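Local coordinates for uncharacterized hypothetical protein (PDB 4EI0) that is of unknown function but belongs to the DUF4466 family and is built largely of antiparallel beta sheets, at residues 158-163 with 300-305; 192-197 with 228-233; 196-201 with 208-213; 236-241 with 276-281. One frame throughout, in Å; residues are numbered along the deposited sequence.

Contact 1: residues 158-163 with 300-305; sequences SVTNDK and ASEVTV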
loop_
_atom_site.group_PDB
_atom_site.type_symbol
_atom_site.label_atom_id
_atom_site.label_comp_id
_atom_site.label_asym_id
_atom_site.label_seq_id
_atom_site.Cartn_x
_atom_site.Cartn_y
_atom_site.Cartn_z
ATOM N N SER B 158 11.662 33.367 23.638
ATOM C CA SER B 158 10.870 34.345 24.327
ATOM C C SER B 158 11.684 35.559 24.732
ATOM O O SER B 158 12.737 35.455 25.332
ATOM C CB SER B 158 10.187 33.683 25.538
ATOM O OG SER B 158 9.563 34.648 26.330
ATOM N N VAL B 159 11.161 36.733 24.414
ATOM C CA VAL B 159 11.803 37.978 24.719
ATOM C C VAL B 159 10.794 38.836 25.463
ATOM O O VAL B 159 9.640 38.953 25.061
ATOM C CB VAL B 159 12.336 38.647 23.433
ATOM C CG1 VAL B 159 12.840 40.040 23.741
ATOM C CG2 VAL B 159 13.462 37.759 22.829
ATOM N N THR B 160 11.228 39.430 26.559
ATOM C CA THR B 160 10.361 40.264 27.368
ATOM C C THR B 160 11.225 41.402 27.896
ATOM O O THR B 160 12.442 41.432 27.685
ATOM C CB THR B 160 9.745 39.475 28.534
ATOM O OG1 THR B 160 10.785 39.075 29.431
ATOM C CG2 THR B 160 9.039 38.227 28.038
ATOM N N ASN B 161 10.626 42.341 28.598
ATOM C CA ASN B 161 11.406 43.431 29.173
ATOM C C ASN B 161 12.505 42.959 30.132
ATOM O O ASN B 161 13.520 43.631 30.284
ATOM C CB ASN B 161 10.486 44.433 29.874
ATOM C CG ASN B 161 9.856 45.390 28.895
ATOM O OD1 ASN B 161 10.518 46.304 28.367
ATOM N ND2 ASN B 161 8.577 45.165 28.609
ATOM N N ASP B 162 12.297 41.804 30.761
ATOM C CA ASP B 162 13.307 41.221 31.637
ATOM C C ASP B 162 14.260 40.306 30.894
ATOM O O ASP B 162 15.410 40.211 31.283
ATOM C CB ASP B 162 12.662 40.428 32.784
ATOM C CG ASP B 162 11.932 41.303 33.754
ATOM O OD1 ASP B 162 12.145 42.546 33.741
ATOM O OD2 ASP B 162 11.156 40.725 34.539
ATOM N N LYS B 163 13.750 39.597 29.886
ATOM C CA LYS B 163 14.503 38.651 29.127
ATOM C C LYS B 163 14.803 39.342 27.820
ATOM O O LYS B 163 14.244 39.015 26.776
ATOM C CB LYS B 163 13.700 37.368 28.898
ATOM C CG LYS B 163 13.379 36.609 30.175
ATOM C CD LYS B 163 12.809 35.237 29.857
ATOM C CE LYS B 163 11.344 35.336 29.474
ATOM N NZ LYS B 163 10.769 33.984 29.212
ATOM N N ALA B 300 2.062 43.241 24.089
ATOM C CA ALA B 300 2.652 44.109 25.100
ATOM C C ALA B 300 3.576 43.338 26.037
ATOM O O ALA B 300 4.601 43.852 26.432
ATOM C CB ALA B 300 1.576 44.853 25.913
ATOM N N SER B 301 3.234 42.106 26.365
ATOM C CA SER B 301 3.929 41.396 27.434
ATOM C C SER B 301 4.952 40.335 26.972
ATOM O O SER B 301 5.681 39.790 27.784
ATOM C CB SER B 301 2.877 40.767 28.363
ATOM O OG SER B 301 2.190 39.706 27.725
ATOM N N GLU B 302 5.003 40.030 25.684
ATOM C CA GLU B 302 5.959 39.061 25.176
ATOM C C GLU B 302 6.215 39.215 23.662
ATOM O O GLU B 302 5.302 39.421 22.879
ATOM C CB GLU B 302 5.462 37.625 25.463
ATOM C CG GLU B 302 6.482 36.554 25.074
ATOM C CD GLU B 302 6.076 35.127 25.380
ATOM O OE1 GLU B 302 4.871 34.854 25.559
ATOM O OE2 GLU B 302 6.982 34.272 25.415
ATOM N N VAL B 303 7.443 38.991 23.247
ATOM C CA VAL B 303 7.770 38.812 21.848
ATOM C C VAL B 303 8.348 37.459 21.643
ATOM O O VAL B 303 9.115 36.988 22.457
ATOM C CB VAL B 303 8.764 39.928 21.459
ATOM C CG1 VAL B 303 9.271 39.753 20.043
ATOM C CG2 VAL B 303 8.083 41.291 21.650
ATOM N N THR B 304 8.018 36.806 20.548
ATOM C CA THR B 304 8.683 35.585 20.150
ATOM C C THR B 304 9.566 35.824 18.903
ATOM O O THR B 304 9.072 36.333 17.898
ATOM C CB THR B 304 7.653 34.486 19.820
ATOM O OG1 THR B 304 6.748 34.340 20.923
ATOM C CG2 THR B 304 8.315 33.148 19.562
ATOM N N VAL B 305 10.842 35.416 18.960
ATOM C CA VAL B 305 11.774 35.604 17.845
ATOM C C VAL B 305 12.334 34.267 17.407
ATOM O O VAL B 305 12.379 33.332 18.189
ATOM C CB VAL B 305 12.917 36.596 18.190
ATOM C CG1 VAL B 305 12.379 37.925 18.701
ATOM C CG2 VAL B 305 13.879 36.001 19.202
#

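Contact 2: residues 192-197 with 228-233; sequences KIDIMY and FVNNTK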
loop_
_atom_site.group_PDB
_atom_site.type_symbol
_atom_site.label_atom_id
_atom_site.label_comp_id
_atom_site.label_asym_id
_atom_site.label_seq_id
_atom_site.Cartn_x
_atom_site.Cartn_y
_atom_site.Cartn_z
ATOM N N LYS B 192 28.929 40.340 26.163
ATOM C CA LYS B 192 28.415 39.454 25.093
ATOM C C LYS B 192 27.118 39.977 24.437
ATOM O O LYS B 192 26.641 39.370 23.489
ATOM C CB LYS B 192 28.074 38.055 25.672
ATOM C CG LYS B 192 29.221 37.082 25.658
ATOM C CD LYS B 192 29.098 36.015 26.735
ATOM C CE LYS B 192 27.946 35.095 26.467
ATOM N NZ LYS B 192 28.256 33.676 26.765
ATOM N N ILE B 193 26.531 41.048 24.982
ATOM C CA ILE B 193 25.222 41.492 24.544
ATOM C C ILE B 193 25.377 42.369 23.323
ATOM O O ILE B 193 26.133 43.354 23.339
ATOM C CB ILE B 193 24.441 42.274 25.614
ATOM C CG1 ILE B 193 24.364 41.472 26.917
ATOM C CG2 ILE B 193 23.018 42.587 25.081
ATOM C CD1 ILE B 193 23.967 40.042 26.774
ATOM N N ASP B 194 24.609 42.017 22.289
ATOM C CA ASP B 194 24.584 42.717 21.027
ATOM C C ASP B 194 23.385 43.649 20.880
ATOM O O ASP B 194 23.513 44.744 20.312
ATOM C CB ASP B 194 24.689 41.660 19.891
ATOM C CG ASP B 194 26.001 40.901 19.988
ATOM O OD1 ASP B 194 27.031 41.618 20.055
ATOM O OD2 ASP B 194 26.021 39.645 20.086
ATOM N N ILE B 195 22.254 43.254 21.427
ATOM C CA ILE B 195 21.021 44.029 21.284
ATOM C C ILE B 195 20.267 43.975 22.599
ATOM O O ILE B 195 20.185 42.911 23.230
ATOM C CB ILE B 195 20.110 43.454 20.140
ATOM C CG1 ILE B 195 20.729 43.731 18.761
ATOM C CG2 ILE B 195 18.740 44.100 20.175
ATOM C CD1 ILE B 195 20.034 43.081 17.583
HETATM N N MSE B 196 19.726 45.116 23.010
HETATM C CA MSE B 196 18.790 45.174 24.119
HETATM C C MSE B 196 17.407 45.452 23.568
HETATM O O MSE B 196 17.195 46.456 22.872
HETATM C CB MSE B 196 19.158 46.255 25.121
HETATM C CG MSE B 196 18.142 46.363 26.281
HETATM SE SE MSE B 196 18.666 47.691 27.550
HETATM C CE MSE B 196 17.333 47.378 28.997
ATOM N N TYR B 197 16.484 44.549 23.873
ATOM C CA TYR B 197 15.071 44.769 23.593
ATOM C C TYR B 197 14.440 45.564 24.705
ATOM O O TYR B 197 14.775 45.376 25.869
ATOM C CB TYR B 197 14.378 43.437 23.490
ATOM C CG TYR B 197 12.909 43.543 23.600
ATOM C CD1 TYR B 197 12.146 43.857 22.475
ATOM C CD2 TYR B 197 12.264 43.344 24.803
ATOM C CE1 TYR B 197 10.779 43.973 22.543
ATOM C CE2 TYR B 197 10.871 43.464 24.891
ATOM C CZ TYR B 197 10.135 43.779 23.754
ATOM O OH TYR B 197 8.773 43.858 23.786
ATOM N N PHE B 228 27.759 47.046 28.466
ATOM C CA PHE B 228 27.179 46.816 27.115
ATOM C C PHE B 228 27.872 47.778 26.147
ATOM O O PHE B 228 27.488 48.925 26.014
ATOM C CB PHE B 228 25.663 47.023 27.118
ATOM C CG PHE B 228 24.953 46.712 25.802
ATOM C CD1 PHE B 228 25.608 46.680 24.578
ATOM C CD2 PHE B 228 23.579 46.526 25.801
ATOM C CE1 PHE B 228 24.913 46.446 23.406
ATOM C CE2 PHE B 228 22.896 46.274 24.634
ATOM C CZ PHE B 228 23.560 46.239 23.436
ATOM N N VAL B 229 28.904 47.294 25.481
ATOM C CA VAL B 229 29.759 48.117 24.629
ATOM C C VAL B 229 29.677 47.749 23.112
ATOM O O VAL B 229 30.137 48.498 22.265
ATOM C CB VAL B 229 31.213 47.964 25.102
ATOM C CG1 VAL B 229 31.387 48.565 26.499
ATOM C CG2 VAL B 229 31.591 46.485 25.109
ATOM N N ASN B 230 29.084 46.616 22.748
ATOM C CA ASN B 230 28.966 46.249 21.328
ATOM C C ASN B 230 28.030 47.163 20.531
ATOM O O ASN B 230 26.876 47.370 20.898
ATOM C CB ASN B 230 28.500 44.802 21.180
ATOM C CG ASN B 230 29.493 43.825 21.716
ATOM O OD1 ASN B 230 30.627 44.194 21.979
ATOM N ND2 ASN B 230 29.086 42.569 21.877
ATOM N N ASN B 231 28.547 47.731 19.447
ATOM C CA ASN B 231 27.747 48.577 18.555
ATOM C C ASN B 231 27.265 47.774 17.321
ATOM O O ASN B 231 27.938 47.684 16.312
ATOM C CB ASN B 231 28.539 49.808 18.135
ATOM C CG ASN B 231 27.659 50.865 17.518
ATOM O OD1 ASN B 231 26.418 50.800 17.566
ATOM N ND2 ASN B 231 28.290 51.821 16.889
ATOM N N THR B 232 26.122 47.138 17.468
ATOM C CA THR B 232 25.590 46.238 16.459
ATOM C C THR B 232 24.985 47.020 15.292
ATOM O O THR B 232 24.337 48.030 15.507
ATOM C CB THR B 232 24.525 45.342 17.127
ATOM O OG1 THR B 232 25.134 44.642 18.212
ATOM C CG2 THR B 232 23.954 44.325 16.148
ATOM N N LYS B 233 25.229 46.568 14.066
ATOM C CA LYS B 233 24.609 47.152 12.880
ATOM C C LYS B 233 23.304 46.446 12.572
ATOM O O LYS B 233 23.254 45.213 12.584
ATOM C CB LYS B 233 25.517 46.960 11.658
ATOM C CG LYS B 233 26.832 47.724 11.716
ATOM C CD LYS B 233 27.639 47.419 10.448
ATOM C CE LYS B 233 28.826 48.363 10.293
ATOM N NZ LYS B 233 29.607 48.375 11.564
HETATM O O HOH W 1 28.288 44.488 24.543
HETATM O O HOH W 2 27.682 43.526 18.091
#

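Contact 3: residues 196-201 with 208-213; sequences MYAYSE and AFYTSS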
loop_
_atom_site.group_PDB
_atom_site.type_symbol
_atom_site.label_atom_id
_atom_site.label_comp_id
_atom_site.label_asym_id
_atom_site.label_seq_id
_atom_site.Cartn_x
_atom_site.Cartn_y
_atom_site.Cartn_z
HETATM N N MSE B 196 19.726 45.116 23.010
HETATM C CA MSE B 196 18.790 45.174 24.119
HETATM C C MSE B 196 17.407 45.452 23.568
HETATM O O MSE B 196 17.195 46.456 22.872
HETATM C CB MSE B 196 19.158 46.255 25.121
HETATM C CG MSE B 196 18.142 46.363 26.281
HETATM SE SE MSE B 196 18.666 47.691 27.550
HETATM C CE MSE B 196 17.333 47.378 28.997
ATOM N N TYR B 197 16.484 44.549 23.873
ATOM C CA TYR B 197 15.071 44.769 23.593
ATOM C C TYR B 197 14.440 45.564 24.705
ATOM O O TYR B 197 14.775 45.376 25.869
ATOM C CB TYR B 197 14.378 43.437 23.490
ATOM C CG TYR B 197 12.909 43.543 23.600
ATOM C CD1 TYR B 197 12.146 43.857 22.475
ATOM C CD2 TYR B 197 12.264 43.344 24.803
ATOM C CE1 TYR B 197 10.779 43.973 22.543
ATOM C CE2 TYR B 197 10.871 43.464 24.891
ATOM C CZ TYR B 197 10.135 43.779 23.754
ATOM O OH TYR B 197 8.773 43.858 23.786
ATOM N N ALA B 198 13.520 46.447 24.344
ATOM C CA ALA B 198 12.658 47.105 25.297
ATOM C C ALA B 198 11.307 47.347 24.645
ATOM O O ALA B 198 11.260 47.642 23.471
ATOM C CB ALA B 198 13.260 48.428 25.686
ATOM N N TYR B 199 10.225 47.278 25.411
ATOM C CA TYR B 199 8.911 47.735 24.958
ATOM C C TYR B 199 8.578 49.046 25.602
ATOM O O TYR B 199 8.680 49.160 26.784
ATOM C CB TYR B 199 7.841 46.754 25.384
ATOM C CG TYR B 199 6.437 47.195 25.028
ATOM C CD1 TYR B 199 5.995 47.154 23.704
ATOM C CD2 TYR B 199 5.538 47.601 26.004
ATOM C CE1 TYR B 199 4.700 47.528 23.365
ATOM C CE2 TYR B 199 4.229 47.982 25.673
ATOM C CZ TYR B 199 3.821 47.943 24.358
ATOM O OH TYR B 199 2.566 48.325 24.003
ATOM N N SER B 200 8.143 50.029 24.840
ATOM C CA SER B 200 7.671 51.292 25.406
ATOM C C SER B 200 6.185 51.429 25.096
ATOM O O SER B 200 5.696 50.980 24.051
ATOM C CB SER B 200 8.457 52.475 24.831
ATOM O OG SER B 200 7.797 53.707 25.018
ATOM N N GLU B 201 5.442 52.009 26.015
ATOM C CA GLU B 201 4.018 52.237 25.770
ATOM C C GLU B 201 3.728 53.459 24.877
ATOM O O GLU B 201 2.575 53.668 24.490
ATOM C CB GLU B 201 3.240 52.287 27.089
ATOM C CG GLU B 201 2.833 50.885 27.519
ATOM C CD GLU B 201 2.215 50.840 28.898
ATOM O OE1 GLU B 201 1.373 51.712 29.220
ATOM O OE2 GLU B 201 2.566 49.911 29.652
ATOM N N ALA B 208 11.212 47.738 20.610
ATOM C CA ALA B 208 12.424 48.375 20.117
ATOM C C ALA B 208 13.640 47.503 20.326
ATOM O O ALA B 208 13.664 46.678 21.257
ATOM C CB ALA B 208 12.623 49.731 20.779
ATOM N N PHE B 209 14.627 47.645 19.442
ATOM C CA PHE B 209 15.950 47.027 19.608
ATOM C C PHE B 209 16.941 48.172 19.691
ATOM O O PHE B 209 16.960 49.080 18.845
ATOM C CB PHE B 209 16.382 46.168 18.435
ATOM C CG PHE B 209 15.721 44.815 18.332
ATOM C CD1 PHE B 209 15.013 44.233 19.375
ATOM C CD2 PHE B 209 15.888 44.074 17.160
ATOM C CE1 PHE B 209 14.462 42.954 19.240
ATOM C CE2 PHE B 209 15.320 42.822 17.006
ATOM C CZ PHE B 209 14.624 42.241 18.067
ATOM N N TYR B 210 17.768 48.149 20.728
ATOM C CA TYR B 210 18.776 49.169 20.942
ATOM C C TYR B 210 20.141 48.532 21.050
ATOM O O TYR B 210 20.267 47.358 21.317
ATOM C CB TYR B 210 18.508 49.911 22.227
ATOM C CG TYR B 210 17.169 50.533 22.293
ATOM C CD1 TYR B 210 16.826 51.551 21.413
ATOM C CD2 TYR B 210 16.235 50.148 23.251
ATOM C CE1 TYR B 210 15.607 52.177 21.494
ATOM C CE2 TYR B 210 14.995 50.788 23.343
ATOM C CZ TYR B 210 14.696 51.807 22.462
ATOM O OH TYR B 210 13.467 52.463 22.502
ATOM N N THR B 211 21.161 49.346 20.881
ATOM C CA THR B 211 22.542 48.912 20.888
ATOM C C THR B 211 23.388 50.017 21.563
ATOM O O THR B 211 22.837 51.025 21.979
ATOM C CB THR B 211 23.002 48.631 19.450
ATOM O OG1 THR B 211 24.112 47.728 19.495
ATOM C CG2 THR B 211 23.397 49.931 18.730
ATOM N N SER B 212 24.709 49.837 21.688
ATOM C CA SER B 212 25.538 50.738 22.517
ATOM C C SER B 212 25.384 52.208 22.144
ATOM O O SER B 212 25.362 53.064 23.009
ATOM C CB SER B 212 27.025 50.365 22.442
ATOM O OG SER B 212 27.531 50.646 21.146
ATOM N N SER B 213 25.280 52.503 20.855
ATOM C CA SER B 213 25.231 53.891 20.425
ATOM C C SER B 213 23.816 54.366 20.103
ATOM O O SER B 213 23.646 55.427 19.566
ATOM C CB SER B 213 26.172 54.087 19.237
ATOM O OG SER B 213 25.869 53.171 18.211
#

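Contact 4: residues 236-241 with 276-281; sequences KVYGLQ and EEAGAW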
loop_
_atom_site.group_PDB
_atom_site.type_symbol
_atom_site.label_atom_id
_atom_site.label_comp_id
_atom_site.label_asym_id
_atom_site.label_seq_id
_atom_site.Cartn_x
_atom_site.Cartn_y
_atom_site.Cartn_z
ATOM N N LYS B 236 16.157 47.271 9.452
ATOM C CA LYS B 236 14.785 46.884 9.756
ATOM C C LYS B 236 14.147 46.437 8.444
ATOM O O LYS B 236 14.334 47.083 7.401
ATOM C CB LYS B 236 14.028 48.082 10.325
ATOM C CG LYS B 236 12.604 47.791 10.791
ATOM C CD LYS B 236 11.884 49.126 11.012
ATOM C CE LYS B 236 10.587 48.987 11.801
ATOM N NZ LYS B 236 10.106 50.397 12.120
ATOM N N VAL B 237 13.388 45.353 8.507
ATOM C CA VAL B 237 12.674 44.768 7.373
ATOM C C VAL B 237 11.231 44.469 7.825
ATOM O O VAL B 237 11.014 44.304 9.015
ATOM C CB VAL B 237 13.321 43.435 6.978
ATOM C CG1 VAL B 237 12.474 42.733 5.933
ATOM C CG2 VAL B 237 14.718 43.673 6.417
ATOM N N TYR B 238 10.276 44.328 6.905
ATOM C CA TYR B 238 8.916 43.895 7.233
ATOM C C TYR B 238 8.429 42.865 6.221
ATOM O O TYR B 238 8.528 43.082 5.024
ATOM C CB TYR B 238 7.975 45.123 7.278
ATOM C CG TYR B 238 6.571 44.804 7.727
ATOM C CD1 TYR B 238 6.359 44.258 8.977
ATOM C CD2 TYR B 238 5.428 45.039 6.903
ATOM C CE1 TYR B 238 5.083 43.919 9.410
ATOM C CE2 TYR B 238 4.150 44.718 7.345
ATOM C CZ TYR B 238 3.992 44.150 8.602
ATOM O OH TYR B 238 2.762 43.803 9.097
ATOM N N GLY B 239 7.867 41.757 6.700
ATOM C CA GLY B 239 7.239 40.773 5.834
ATOM C C GLY B 239 8.218 39.921 5.069
ATOM O O GLY B 239 7.844 39.348 4.063
ATOM N N LEU B 240 9.473 39.871 5.512
ATOM C CA LEU B 240 10.483 39.018 4.903
ATOM C C LEU B 240 10.473 37.687 5.627
ATOM O O LEU B 240 10.984 37.537 6.731
ATOM C CB LEU B 240 11.892 39.623 4.927
ATOM C CG LEU B 240 12.985 38.686 4.386
ATOM C CD1 LEU B 240 12.715 38.489 2.911
ATOM C CD2 LEU B 240 14.384 39.220 4.561
ATOM N N GLN B 241 9.857 36.701 5.020
ATOM C CA GLN B 241 9.516 35.523 5.784
ATOM C C GLN B 241 10.463 34.449 5.307
ATOM O O GLN B 241 10.976 34.477 4.202
ATOM C CB GLN B 241 8.017 35.158 5.720
ATOM C CG GLN B 241 7.181 36.186 6.500
ATOM C CD GLN B 241 5.697 35.852 6.712
ATOM O OE1 GLN B 241 5.238 35.774 7.847
ATOM N NE2 GLN B 241 4.949 35.676 5.630
ATOM N N GLU B 276 4.775 41.630 14.727
ATOM C CA GLU B 276 4.709 40.382 14.064
ATOM C C GLU B 276 5.075 40.568 12.568
ATOM O O GLU B 276 4.584 41.469 11.920
ATOM C CB GLU B 276 3.312 39.827 14.231
ATOM C CG GLU B 276 3.099 38.472 13.585
ATOM C CD GLU B 276 1.819 37.787 14.064
ATOM O OE1 GLU B 276 1.193 38.258 15.036
ATOM O OE2 GLU B 276 1.448 36.761 13.460
ATOM N N GLU B 277 5.958 39.713 12.067
ATOM C CA GLU B 277 6.457 39.682 10.673
ATOM C C GLU B 277 7.553 40.687 10.406
ATOM O O GLU B 277 8.176 40.651 9.353
ATOM C CB GLU B 277 5.351 39.831 9.599
ATOM C CG GLU B 277 4.371 38.678 9.580
ATOM C CD GLU B 277 3.554 38.614 8.272
ATOM O OE1 GLU B 277 4.092 38.830 7.149
ATOM O OE2 GLU B 277 2.345 38.332 8.358
ATOM N N ALA B 278 7.829 41.559 11.358
ATOM C CA ALA B 278 8.974 42.433 11.243
ATOM C C ALA B 278 10.252 41.610 11.383
ATOM O O ALA B 278 10.244 40.432 11.725
ATOM C CB ALA B 278 8.907 43.597 12.241
ATOM N N GLY B 279 11.361 42.219 11.034
ATOM C CA GLY B 279 12.636 41.529 11.071
ATOM C C GLY B 279 13.778 42.522 11.144
ATOM O O GLY B 279 13.564 43.724 10.955
ATOM N N ALA B 280 14.971 42.001 11.384
ATOM C CA ALA B 280 16.152 42.824 11.384
ATOM C C ALA B 280 17.344 42.030 10.916
ATOM O O ALA B 280 17.660 40.934 11.460
ATOM C CB ALA B 280 16.387 43.346 12.767
ATOM N N TRP B 281 18.010 42.499 9.886
ATOM C CA TRP B 281 19.351 41.978 9.552
ATOM C C TRP B 281 20.338 42.603 10.498
ATOM O O TRP B 281 20.297 43.793 10.702
ATOM C CB TRP B 281 19.778 42.352 8.172
ATOM C CG TRP B 281 18.937 41.747 7.075
ATOM C CD1 TRP B 281 17.932 42.359 6.361
ATOM C CD2 TRP B 281 19.073 40.437 6.489
ATOM N NE1 TRP B 281 17.437 41.524 5.411
ATOM C CE2 TRP B 281 18.072 40.348 5.444
ATOM C CE3 TRP B 281 19.875 39.353 6.735
ATOM C CZ2 TRP B 281 17.920 39.228 4.668
ATOM C CZ3 TRP B 281 19.682 38.205 5.966
ATOM C CH2 TRP B 281 18.713 38.150 4.952
HETATM O O HOH W 3 2.347 42.471 11.240
HETATM O O HOH W 4 10.472 40.668 8.037
#

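Contact 1: residues 158-163 with 300-305
Ser158 and Glu302 meet hydroxyl to carboxylate where the two strands come together. Ser158 OG donates to Glu302 OE2 at 2.8 Å, meeting that oxygen on its anti side and 27° out of the carboxylate plane. Glu302 CG lies anti to the backbone N (chi1 -175°), and the extended chain beyond it carries the carboxylate to the serine. The same Ser158 OG accepts from Lys163 NZ at 3.2 Å. The hydroxyl therefore links two opposite charges whose nearest atoms, Lys163 NZ and Glu302 OE2, stay 5.4 Å apart. An alanine here would probably leave Glu302 OE2 and Lys163 NZ without the hydroxyl they share, with the carboxylate freer to turn.

On the face opposite Ser158, Val159 and Val303 pack together, with Val159 CB 4.3 Å from Val303 CB. Val159 CG2 also touches Val305 CG2 at 4.1 Å, the two side chains crossing at about a right angle. Tyr197 packs on both Val159 and Val303. Between the backbones, Val159 N to Val303 O and Val303 N to Val159 O are both 2.8 Å. This is a hydrogen-bonded antiparallel pair, and it joins strand 152-159 to strand 302-311 in a five-stranded antiparallel sheet.

Contact 2: residues 192-197 with 228-233
A classic beta bulge at Asp194 and Ile195, both facing Leu166, meets Phe228, Asn230 and Thr232 of the loop 228-233. Asp194 provides most of the polar contact. Its backbone O accepts from Thr232 OG1 at 2.7 Å, with the donor tilted from the carbonyl plane. Thr211 OG1 is a second partner of that oxygen. Asn230 ND2 reaches Asp194 OD1 at 2.9 Å, on the syn side and 34° out of the carboxylate plane. The carboxylate and amide planes are only 16° apart, although the two side chains cross obliquely. Water 2 donates to Asp194 OD1 at 2.8 Å and to Thr232 OG1 as well, so it ties the two side chains together. Asp194 OD2 is taken by Phe168 N. Both carboxylate oxygens of this buried residue are thus satisfied.

Phe228 forms the apolar half. Its CG is anti to the backbone N (chi1 -176°), and the ring beyond it lies against residues 193-196. Ile193 CG2 sits over one face in a CH-pi contact, 4.1 Å from the ring centroid and offset toward the rim. Met196 N lies at the ring edge, and Met196 CB, of a selenomethionine, touches Phe228 CE2 at 3.8 Å.

Around the contact, the bulge is hydrogen-bonded to Leu166 of strand 165-167. Met196 pairs with Tyr210 of strand 207-210. Ile195 and Thr232 both pack on Val282 of strand 278-283, and the loop then runs into strand 233-238.

Contact 3: residues 196-201 with 208-213
Tyr197 and Phe209 face each other as a non-hydrogen-bonded antiparallel pair in the hairpin of strands 195-199 and 207-210. From Tyr197 CB the side chain runs past the carbonyl of Ala208. CB and CG each lie 4.0 Å from Ala208 O, CD1 comes to 3.4 Å from it, and CE1 is still 4.2 Å away. The same CD1 also meets Phe209 CE1 at 4.1 Å. Each atom lies at the edge of the other ring, so the rings touch rim to rim. Across the ring, Tyr197 CD2 packs on Thr160 O. At the tip, Tyr197 OH is hydrogen-bonded to His207 ND1 and touches Val303 CG2.

On the other face of the sheet, Ala198 CB sits at the edge of the Tyr210 ring, 3.8 Å from CE2. The OH of Tyr210 is bonded to Tyr218 O.

Backbone bonds run both ways in the Met196-Tyr210 and Ala198-Ala208 pairs, the shortest being Tyr210 N to Met196 O at 2.8 Å. Between them, Tyr197 CA makes a CA-H...O contact with Ala208 O. The chemistry implies a division of work: backbone bonds hold the strand register, while the side chains meet across the strands through carbon atoms and place their phenol oxygens on other partners.

Contact 4: residues 236-241 with 276-281
Glu277 O is gripped by two donors, Gly239 N and water 4. Gly239 N reaches it at 2.9 Å, from above the carbonyl plane. Water 4 also accepts from Leu240 N at 2.8 Å. These bonds close the end of an antiparallel strand pair, 233-238 with 278-283, at the margin of a five-stranded sheet. Val237 and Gly279 form a hydrogen-bonded pair here, with bonds running both ways. Gly239 then turns the chain with a positive phi of 75°, which favours glycine.

Beyond the turn, Gln241 lies on Glu277. The amide and carboxylate planes are 6° apart and stacked, with Gln241 OE1 3.3 Å from Glu277 CD. Gln241 OE1 has its hydrogen bond elsewhere, with Tyr294 OH. An alanine here would probably leave Tyr294 OH without this mate and the Glu277 carboxylate without the flat group stacked on it.

Trp281 takes the apolar contacts. Leu240 CD2 meets Trp281 CZ2 at 3.5 Å, the two side chains crossing at about a right angle. Val237 CG2 also approaches the indole, but less certainly, because Val237 is modelled in two conformers. Tyr292 meets the same indole ring from strand 289-299.

The other face of the sheet carries Tyr238 and Ala278, with Tyr238 CD1 4.2 Å from Ala278 CB. Lys275 makes a cation-pi contact with this tyrosine. Water 3 links Tyr238 OH to Glu276 O, and that same carbonyl oxygen lies at the ring edge, 3.5 Å from Tyr238 CE1.

Overall arrangement
All four contacts lie in the C-terminal half, after the two sheets formed by strands up to 138-147. Contact 1 opens first, at 158-163, and closes last, at 300-305, so the other three nest inside its loop. Contacts 2 and 3 start from the same strand, 195-199. Contact 3 closes a short hairpin within the longer loop of contact 2. Contact 4 follows in series, its first segment coming soon after 228-233. None of the loops cross. Contacts 1 and 4 belong to one five-stranded sheet. Contact 3 lies in a second sheet, and contact 2 ties that sheet's strand 195-199 to the loop entering strand 233-238. Tyr197 joins the two sheets by packing on contact 1.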